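Local coordinates for protein beta-N-acetylhexosaminidase (PDB 4PYS) that probably hydrolyses terminal N-acetylhexosamine units from beta-linked glycosides, as a beta-N-acetylhexosaminidase of glycosyl hydrolase family 20, at residues P222-P227 against K271-E276; E48-E53 against R115-P120; S433-D438 against S444-R449. All coordinates share one frame; numbering follows the deposited sequence.

In the fold
From the N terminus, the first contact to close is interaction 2. It brings the end of helix 43-49 to the start of strand 117-126, inside the family's domain 2, with 61 residues between its segments. Interaction 1 follows in the catalytic domain. It lays helix 264-280 against the residues that follow strand 219-223 and closes a loop of 43 intervening residues. Interaction 3 comes last and closes the shortest loop, with five residues between its segments. The three loops lie in series; none nests in or crosses another. Interactions 1 and 3 both reach the barrel sheet, their nearest atoms about 5 Å apart. Interaction 2 lies about 42 Å from interaction 1, centre to centre.

Interaction 1: P222-P227 against K271-E276; sequences PEIDMP and KNVLDE
Ile224 and selenomethionine Met226 meet Val273 and Leu274 of helix 264-280 in a small, buried, apolar contact. One methyl of the leucine serves both partners. Leu274 CD2 lies 4.3 Å from Ile224 CG1 and also 4.3 Å from Met226 CE. Met226 reaches it because its chain is extended about CB-CG (chi2 -174°) and then turns about the CG-SE bond (chi3 74°), which brings CE toward the helix. The second branch of the isoleucine works separately: Ile224 CG2 touches Val273 CG1 at 4.3 Å. All three are loose van der Waals contacts, two between methyls and one from the CG1 methylene of Ile224.

The polar groups point to other partners. Glu223 turns its carboxylate to His165, His167 and Trp341. On the helix, Glu276 accepts the backbone N-H groups of Lys179 and Arg180 through its two carboxylate oxygens, and so ties the helix to the loop that holds them.

The contact sits in a beta-alpha-beta unit of the TIM barrel. Strand 219-223 leads through a long excursion to helix 264-280, and the chain returns in strand 285-287. Pro222 and Ile224 make backbone hydrogen bonds to His287 of that strand. Helix 316-333 packs alongside, its Met327 touching both Met226 and Leu274.

Interaction 2: E48-E53 against R115-P120; sequences EKLVPE and RGLIFP
Leu50 and Leu117 have CA atoms 7.9 Å apart, and Val51 and Gly116 are the next closest pair; the two backbones run at roughly a right angle and do not pair. Leu50 is where the chain leaves helix 43-49. Leu117 is the first residue of strand 117-126.

Leu117 carries the contact. Its CB points toward the helix end, and its two methyls divide the work. CD1 meets Val51 CG2 at 3.5 Å, a close methyl contact. CD2 meets Leu50 CD2 more loosely, at 4.2 Å. The leucine side chains cross at about a right angle, while Val51 comes in obliquely. The valine uses the branch that lies beside its backbone N; the other branch, CG1, is anti to that nitrogen (chi1 -179°) and does not take part. Leu50 also rests on Ile103 of helix 96-109, and Val51 rests on Phe46 of the preceding helix. Phe119, two residues along the strand, points the same way as Leu117 and packs on Leu106 and Trp109.

Before the turn, Lys49 NZ bridges to Glu48 OE2 at 3.0 Å, using the oxygen's anti lone pair. Both charges have second partners in the catalytic domain, Asp154 for the lysine and Arg216 for the glutamate, so the pair joins the two domains.

Leu117 is held by backbone hydrogen bonding to Leu27 in the neighbouring antiparallel strand. Helices packed against one side of a mixed sheet are characteristic of the alpha/beta domain 2 that accompanies the catalytic barrel in family 20 enzymes.

Interaction 3: S433-D438 against S444-R449; sequences SALWTD and SMIDRR
Leu435 packs on Ile446 and Arg449 where the last strand of the TIM barrel, 428-435, gives way to the segment that follows it. This strand closes the barrel between strands 381-383 and 132-138. Ser433 is tied to the latter by its backbone, and its OG also bonds to Ser134 O.

Leu435 then projects outward, its CB pointing toward the segment 444-449. CG is placed anti to the backbone N (chi1 -169°) and lies 4.1 Å from Ile446 CG2. The isoleucine offers this methyl branch, and its longer CG1 arm takes no part. The branch CD2 of Leu435 goes further and touches Arg449 CB at 3.9 Å, where the two side chains cross nearly perpendicular. So the leucine meets the aliphatic root of the arginine and not its charged end.

Trp436 belongs to a different neighbourhood, with its ring edge-to-face to His167.

Two arginine side chains bond back to backbone carbonyls of their own segment. Arg449 NH1 bonds to Met445 O at 3.0 Å and also to Trp505 O. The bond to Met445 is bent, and the carbonyl oxygen lies tilted from the guanidinium plane. The backbone of the same arginine bonds back as well, Arg449 N to Ile446 O at 3.0 Å. Arg448 makes the straighter side-chain bond (159° at the hydrogen). Its NH2 bonds to Ser444 O at 3.0 Å, approaching from 46° above the carbonyl plane, while selenomethionine Met445 places CG 4.0 Å above one face of the Arg448 guanidinium, toward its rim.

Interaction 1: P222-P227 against K271-E276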
loop_
_atom_site.group_PDB
_atom_site.type_symbol
_atom_site.label_atom_id
_atom_site.label_comp_id
_atom_site.label_asym_id
_atom_site.label_seq_id
_atom_site.Cartn_x
_atom_site.Cartn_y
_atom_site.Cartn_z
ATOM N N PRO A 222 4.320 -0.389 8.010
ATOM C CA PRO A 222 3.934 -1.609 8.727
ATOM C C PRO A 222 2.646 -1.404 9.512
ATOM O O PRO A 222 2.398 -0.291 10.005
ATOM C CB PRO A 222 5.094 -1.804 9.708
ATOM C CG PRO A 222 5.548 -0.401 10.021
ATOM C CD PRO A 222 5.345 0.391 8.731
ATOM N N GLU A 223 1.843 -2.455 9.639
ATOM C CA GLU A 223 0.696 -2.407 10.551
ATOM C C GLU A 223 0.882 -3.425 11.678
ATOM O O GLU A 223 0.993 -4.627 11.432
ATOM C CB GLU A 223 -0.619 -2.683 9.832
ATOM C CG GLU A 223 -1.846 -2.580 10.755
ATOM C CD GLU A 223 -3.156 -2.858 10.048
ATOM O OE1 GLU A 223 -3.190 -2.856 8.795
ATOM O OE2 GLU A 223 -4.177 -3.075 10.735
ATOM N N ILE A 224 0.921 -2.921 12.903
ATOM C CA ILE A 224 0.975 -3.764 14.087
ATOM C C ILE A 224 -0.363 -3.580 14.782
ATOM O O ILE A 224 -0.619 -2.528 15.372
ATOM C CB ILE A 224 2.089 -3.324 15.039
ATOM C CG1 ILE A 224 3.388 -3.068 14.267
ATOM C CG2 ILE A 224 2.295 -4.375 16.142
ATOM C CD1 ILE A 224 3.946 -4.314 13.581
ATOM N N ASP A 225 -1.216 -4.595 14.709
ATOM C CA ASP A 225 -2.572 -4.485 15.235
ATOM C C ASP A 225 -2.650 -4.567 16.746
ATOM O O ASP A 225 -2.112 -5.482 17.367
ATOM C CB ASP A 225 -3.478 -5.538 14.609
ATOM C CG ASP A 225 -4.169 -5.019 13.398
ATOM O OD1 ASP A 225 -3.857 -3.865 13.057
ATOM O OD2 ASP A 225 -5.001 -5.726 12.796
HETATM N N MSE A 226 -3.339 -3.593 17.324
HETATM C CA MSE A 226 -3.564 -3.551 18.754
HETATM C C MSE A 226 -4.812 -2.693 18.953
HETATM O O MSE A 226 -5.056 -1.767 18.172
HETATM C CB MSE A 226 -2.343 -2.959 19.464
HETATM C CG MSE A 226 -1.875 -1.633 18.885
HETATM SE SE MSE A 226 -0.205 -1.025 19.696
HETATM C CE MSE A 226 1.008 -2.285 18.822
ATOM N N PRO A 227 -5.623 -3.008 19.977
ATOM C CA PRO A 227 -5.407 -4.086 20.952
ATOM C C PRO A 227 -5.964 -5.422 20.472
ATOM O O PRO A 227 -5.681 -6.454 21.085
ATOM C CB PRO A 227 -6.199 -3.604 22.166
ATOM C CG PRO A 227 -7.352 -2.858 21.564
ATOM C CD PRO A 227 -6.831 -2.222 20.289
ATOM N N LYS A 271 4.960 -0.857 23.559
ATOM C CA LYS A 271 5.925 0.205 23.291
ATOM C C LYS A 271 7.281 -0.376 22.875
ATOM O O LYS A 271 7.899 0.102 21.921
ATOM C CB LYS A 271 6.077 1.123 24.505
ATOM C CG LYS A 271 4.891 2.065 24.702
ATOM C CD LYS A 271 5.061 2.919 25.953
ATOM C CE LYS A 271 3.921 3.926 26.105
ATOM N NZ LYS A 271 3.920 4.596 27.450
ATOM N N ASN A 272 7.732 -1.410 23.583
ATOM C CA ASN A 272 8.971 -2.095 23.216
ATOM C C ASN A 272 8.903 -2.652 21.794
ATOM O O ASN A 272 9.881 -2.589 21.043
ATOM C CB ASN A 272 9.298 -3.203 24.223
ATOM C CG ASN A 272 9.678 -2.652 25.595
ATOM O OD1 ASN A 272 10.080 -1.496 25.721
ATOM N ND2 ASN A 272 9.547 -3.480 26.628
ATOM N N VAL A 273 7.743 -3.191 21.425
ATOM C CA VAL A 273 7.544 -3.688 20.064
ATOM C C VAL A 273 7.655 -2.541 19.058
ATOM O O VAL A 273 8.328 -2.659 18.038
ATOM C CB VAL A 273 6.182 -4.395 19.893
ATOM C CG1 VAL A 273 5.900 -4.672 18.416
ATOM C CG2 VAL A 273 6.150 -5.687 20.684
ATOM N N LEU A 274 7.006 -1.423 19.352
ATOM C CA LEU A 274 7.047 -0.285 18.438
ATOM C C LEU A 274 8.451 0.318 18.337
ATOM O O LEU A 274 8.815 0.883 17.298
ATOM C CB LEU A 274 6.027 0.780 18.847
ATOM C CG LEU A 274 4.560 0.407 18.633
ATOM C CD1 LEU A 274 3.693 1.585 18.929
ATOM C CD2 LEU A 274 4.319 -0.035 17.207
ATOM N N ASP A 275 9.230 0.202 19.408
ATOM C CA ASP A 275 10.629 0.623 19.374
ATOM C C ASP A 275 11.351 -0.104 18.237
ATOM O O ASP A 275 12.034 0.522 17.428
ATOM C CB ASP A 275 11.331 0.355 20.712
ATOM C CG ASP A 275 11.033 1.418 21.763
ATOM O OD1 ASP A 275 10.358 2.414 21.433
ATOM O OD2 ASP A 275 11.482 1.265 22.921
ATOM N N GLU A 276 11.172 -1.422 18.158
ATOM C CA GLU A 276 11.839 -2.202 17.121
ATOM C C GLU A 276 11.243 -1.948 15.747
ATOM O O GLU A 276 11.975 -1.822 14.759
ATOM C CB GLU A 276 11.841 -3.694 17.464
ATOM C CG GLU A 276 12.879 -4.020 18.540
ATOM C CD GLU A 276 13.149 -5.504 18.704
ATOM O OE1 GLU A 276 13.177 -6.236 17.693
ATOM O OE2 GLU A 276 13.347 -5.935 19.857
#

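Interaction 2: E48-E53 against R115-P120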
loop_
_atom_site.group_PDB
_atom_site.type_symbol
_atom_site.label_atom_id
_atom_site.label_comp_id
_atom_site.label_asym_id
_atom_site.label_seq_id
_atom_site.Cartn_x
_atom_site.Cartn_y
_atom_site.Cartn_z
ATOM N N GLU A 48 17.454 -2.372 -13.929
ATOM C CA GLU A 48 16.641 -3.575 -13.862
ATOM C C GLU A 48 15.569 -3.641 -14.954
ATOM O O GLU A 48 15.264 -4.721 -15.471
ATOM C CB GLU A 48 15.985 -3.655 -12.480
ATOM C CG GLU A 48 15.150 -4.899 -12.252
ATOM C CD GLU A 48 14.440 -4.871 -10.912
ATOM O OE1 GLU A 48 15.112 -4.661 -9.875
ATOM O OE2 GLU A 48 13.207 -5.055 -10.904
ATOM N N LYS A 49 15.003 -2.493 -15.313
ATOM C CA LYS A 49 13.796 -2.480 -16.141
ATOM C C LYS A 49 14.028 -2.028 -17.580
ATOM O O LYS A 49 13.246 -2.369 -18.469
ATOM C CB LYS A 49 12.719 -1.596 -15.510
ATOM C CG LYS A 49 12.262 -2.003 -14.100
ATOM C CD LYS A 49 11.709 -3.428 -14.053
ATOM C CE LYS A 49 10.934 -3.670 -12.742
ATOM N NZ LYS A 49 10.629 -5.139 -12.526
ATOM N N LEU A 50 15.101 -1.274 -17.813
ATOM C CA LEU A 50 15.314 -0.646 -19.122
ATOM C C LEU A 50 16.636 -1.015 -19.800
ATOM O O LEU A 50 16.640 -1.640 -20.864
ATOM C CB LEU A 50 15.173 0.879 -19.002
ATOM C CG LEU A 50 13.747 1.355 -18.712
ATOM C CD1 LEU A 50 13.717 2.809 -18.283
ATOM C CD2 LEU A 50 12.900 1.146 -19.957
ATOM N N VAL A 51 17.753 -0.614 -19.196
ATOM C CA VAL A 51 19.076 -0.855 -19.781
ATOM C C VAL A 51 20.025 -1.338 -18.699
ATOM O O VAL A 51 20.239 -0.630 -17.715
ATOM C CB VAL A 51 19.676 0.444 -20.372
ATOM C CG1 VAL A 51 21.051 0.177 -21.004
ATOM C CG2 VAL A 51 18.731 1.065 -21.381
ATOM N N PRO A 52 20.618 -2.529 -18.887
ATOM C CA PRO A 52 21.571 -3.078 -17.915
ATOM C C PRO A 52 22.760 -2.145 -17.735
ATOM O O PRO A 52 23.200 -1.545 -18.716
ATOM C CB PRO A 52 22.067 -4.363 -18.596
ATOM C CG PRO A 52 21.049 -4.690 -19.635
ATOM C CD PRO A 52 20.511 -3.373 -20.094
ATOM N N GLU A 53 23.293 -2.052 -16.521
ATOM C CA GLU A 53 24.459 -1.211 -16.257
ATOM C C GLU A 53 25.626 -1.485 -17.219
ATOM O O GLU A 53 26.395 -0.578 -17.548
ATOM C CB GLU A 53 24.898 -1.354 -14.792
ATOM C CG GLU A 53 26.120 -0.518 -14.405
ATOM C CD GLU A 53 26.296 -0.390 -12.902
ATOM O OE1 GLU A 53 25.559 -1.065 -12.152
ATOM O OE2 GLU A 53 27.170 0.391 -12.472
ATOM N N ARG A 115 14.798 -5.269 -30.576
ATOM C CA ARG A 115 15.742 -5.363 -29.473
ATOM C C ARG A 115 16.135 -3.948 -29.079
ATOM O O ARG A 115 16.021 -3.018 -29.882
ATOM C CB ARG A 115 16.982 -6.154 -29.893
ATOM N N GLY A 116 16.599 -3.781 -27.847
ATOM C CA GLY A 116 16.907 -2.459 -27.343
ATOM C C GLY A 116 15.640 -1.660 -27.110
ATOM O O GLY A 116 14.568 -2.223 -26.874
ATOM N N LEU A 117 15.761 -0.340 -27.189
ATOM C CA LEU A 117 14.655 0.548 -26.871
ATOM C C LEU A 117 14.259 1.387 -28.082
ATOM O O LEU A 117 15.115 1.823 -28.856
ATOM C CB LEU A 117 15.041 1.459 -25.708
ATOM C CG LEU A 117 15.383 0.780 -24.382
ATOM C CD1 LEU A 117 15.926 1.799 -23.412
ATOM C CD2 LEU A 117 14.157 0.112 -23.796
ATOM N N ILE A 118 12.957 1.587 -28.254
ATOM C CA ILE A 118 12.448 2.448 -29.316
ATOM C C ILE A 118 11.390 3.339 -28.707
ATOM O O ILE A 118 10.374 2.845 -28.202
ATOM C CB ILE A 118 11.825 1.650 -30.470
ATOM C CG1 ILE A 118 12.881 0.779 -31.150
ATOM C CG2 ILE A 118 11.198 2.597 -31.487
ATOM C CD1 ILE A 118 12.388 0.096 -32.401
ATOM N N PHE A 119 11.639 4.646 -28.737
ATOM C CA PHE A 119 10.747 5.607 -28.099
ATOM C C PHE A 119 10.202 6.604 -29.108
ATOM O O PHE A 119 10.962 7.388 -29.679
ATOM C CB PHE A 119 11.488 6.389 -27.016
ATOM C CG PHE A 119 11.933 5.555 -25.850
ATOM C CD1 PHE A 119 11.003 4.963 -25.006
ATOM C CD2 PHE A 119 13.284 5.387 -25.579
ATOM C CE1 PHE A 119 11.414 4.204 -23.920
ATOM C CE2 PHE A 119 13.705 4.635 -24.493
ATOM C CZ PHE A 119 12.771 4.044 -23.662
ATOM N N PRO A 120 8.879 6.587 -29.329
ATOM C CA PRO A 120 8.306 7.604 -30.222
ATOM C C PRO A 120 8.534 8.978 -29.626
ATOM O O PRO A 120 8.478 9.123 -28.404
ATOM C CB PRO A 120 6.812 7.266 -30.229
ATOM C CG PRO A 120 6.760 5.780 -29.904
ATOM C CD PRO A 120 7.890 5.570 -28.919
#

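Interaction 3: S433-D438 against S444-R449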
loop_
_atom_site.group_PDB
_atom_site.type_symbol
_atom_site.label_atom_id
_atom_site.label_comp_id
_atom_site.label_asym_id
_atom_site.label_seq_id
_atom_site.Cartn_x
_atom_site.Cartn_y
_atom_site.Cartn_z
ATOM N N SER A 433 -5.848 0.789 -1.602
ATOM C CA SER A 433 -6.438 -0.400 -2.198
ATOM C C SER A 433 -5.954 -1.535 -1.309
ATOM O O SER A 433 -4.897 -1.417 -0.679
ATOM C CB SER A 433 -5.921 -0.592 -3.613
ATOM O OG SER A 433 -4.504 -0.550 -3.654
ATOM N N ALA A 434 -6.718 -2.622 -1.228
ATOM C CA ALA A 434 -6.346 -3.682 -0.298
ATOM C C ALA A 434 -6.631 -5.069 -0.825
ATOM O O ALA A 434 -7.593 -5.293 -1.572
ATOM C CB ALA A 434 -7.050 -3.494 1.036
ATOM N N LEU A 435 -5.800 -6.008 -0.396
ATOM C CA LEU A 435 -6.050 -7.410 -0.686
ATOM C C LEU A 435 -5.979 -8.178 0.626
ATOM O O LEU A 435 -4.888 -8.537 1.085
ATOM C CB LEU A 435 -5.010 -7.933 -1.686
ATOM C CG LEU A 435 -5.244 -9.312 -2.337
ATOM C CD1 LEU A 435 -5.082 -10.499 -1.389
ATOM C CD2 LEU A 435 -6.620 -9.367 -2.992
ATOM N N TRP A 436 -7.139 -8.416 1.236
ATOM C CA TRP A 436 -7.222 -9.197 2.465
ATOM C C TRP A 436 -7.229 -10.669 2.095
ATOM O O TRP A 436 -7.831 -11.059 1.102
ATOM C CB TRP A 436 -8.508 -8.862 3.229
ATOM C CG TRP A 436 -8.533 -7.447 3.697
ATOM C CD1 TRP A 436 -9.090 -6.375 3.057
ATOM C CD2 TRP A 436 -7.953 -6.938 4.905
ATOM N NE1 TRP A 436 -8.894 -5.228 3.799
ATOM C CE2 TRP A 436 -8.198 -5.548 4.936
ATOM C CE3 TRP A 436 -7.251 -7.523 5.963
ATOM C CZ2 TRP A 436 -7.762 -4.735 5.986
ATOM C CZ3 TRP A 436 -6.824 -6.714 7.009
ATOM C CH2 TRP A 436 -7.080 -5.333 7.008
ATOM N N THR A 437 -6.565 -11.492 2.895
ATOM C CA THR A 437 -6.441 -12.908 2.545
ATOM C C THR A 437 -7.359 -13.846 3.337
ATOM O O THR A 437 -7.084 -15.048 3.457
ATOM C CB THR A 437 -4.951 -13.368 2.556
ATOM O OG1 THR A 437 -4.338 -13.035 3.814
ATOM C CG2 THR A 437 -4.182 -12.668 1.439
ATOM N N ASP A 438 -8.468 -13.304 3.846
ATOM C CA ASP A 438 -9.514 -14.114 4.488
ATOM C C ASP A 438 -9.934 -15.282 3.595
ATOM O O ASP A 438 -9.950 -15.153 2.359
ATOM C CB ASP A 438 -10.787 -13.285 4.732
ATOM C CG ASP A 438 -10.534 -12.015 5.509
ATOM O OD1 ASP A 438 -9.490 -11.364 5.280
ATOM O OD2 ASP A 438 -11.401 -11.658 6.341
ATOM N N SER A 444 -1.126 -18.148 -5.212
ATOM C CA SER A 444 -1.581 -18.409 -6.586
ATOM C C SER A 444 -2.961 -17.814 -6.874
ATOM O O SER A 444 -3.419 -17.806 -8.029
ATOM C CB SER A 444 -1.619 -19.908 -6.851
ATOM O OG SER A 444 -2.581 -20.536 -6.019
HETATM N N MSE A 445 -3.621 -17.328 -5.824
HETATM C CA MSE A 445 -4.992 -16.810 -5.924
HETATM C C MSE A 445 -5.047 -15.297 -5.906
HETATM O O MSE A 445 -6.116 -14.693 -6.079
HETATM C CB MSE A 445 -5.849 -17.378 -4.786
HETATM C CG MSE A 445 -6.115 -18.849 -4.917
HETATM SE SE MSE A 445 -6.822 -19.615 -3.272
HETATM C CE MSE A 445 -8.330 -18.491 -3.055
ATOM N N ILE A 446 -3.898 -14.660 -5.718
ATOM C CA ILE A 446 -3.891 -13.212 -5.553
ATOM C C ILE A 446 -4.159 -12.427 -6.845
ATOM O O ILE A 446 -5.030 -11.555 -6.867
ATOM C CB ILE A 446 -2.587 -12.724 -4.898
ATOM C CG1 ILE A 446 -2.450 -13.327 -3.494
ATOM C CG2 ILE A 446 -2.557 -11.203 -4.832
ATOM C CD1 ILE A 446 -1.115 -13.025 -2.793
ATOM N N ASP A 447 -3.418 -12.719 -7.914
ATOM C CA ASP A 447 -3.504 -11.887 -9.124
ATOM C C ASP A 447 -4.913 -11.811 -9.725
ATOM O O ASP A 447 -5.316 -10.759 -10.217
ATOM C CB ASP A 447 -2.534 -12.388 -10.203
ATOM C CG ASP A 447 -1.097 -11.991 -9.932
ATOM O OD1 ASP A 447 -0.860 -11.176 -9.016
ATOM O OD2 ASP A 447 -0.201 -12.505 -10.639
ATOM N N ARG A 448 -5.665 -12.910 -9.687
ATOM C CA ARG A 448 -6.977 -12.914 -10.347
ATOM C C ARG A 448 -7.972 -12.019 -9.617
ATOM O O ARG A 448 -8.997 -11.623 -10.177
ATOM C CB ARG A 448 -7.524 -14.336 -10.477
ATOM C CG ARG A 448 -8.035 -14.924 -9.178
ATOM C CD ARG A 448 -8.300 -16.403 -9.331
ATOM N NE ARG A 448 -7.083 -17.198 -9.161
ATOM C CZ ARG A 448 -7.072 -18.519 -9.033
ATOM N NH1 ARG A 448 -8.212 -19.193 -9.075
ATOM N NH2 ARG A 448 -5.926 -19.167 -8.857
ATOM N N ARG A 449 -7.654 -11.675 -8.368
ATOM C CA ARG A 449 -8.443 -10.714 -7.599
ATOM C C ARG A 449 -7.937 -9.285 -7.807
ATOM O O ARG A 449 -8.714 -8.333 -7.941
ATOM C CB ARG A 449 -8.342 -11.061 -6.101
ATOM C CG ARG A 449 -9.161 -12.269 -5.680
ATOM C CD ARG A 449 -8.546 -12.927 -4.435
ATOM N NE ARG A 449 -9.446 -13.944 -3.898
ATOM C CZ ARG A 449 -9.634 -15.140 -4.442
ATOM N NH1 ARG A 449 -8.967 -15.496 -5.537
ATOM N NH2 ARG A 449 -10.489 -15.987 -3.887
#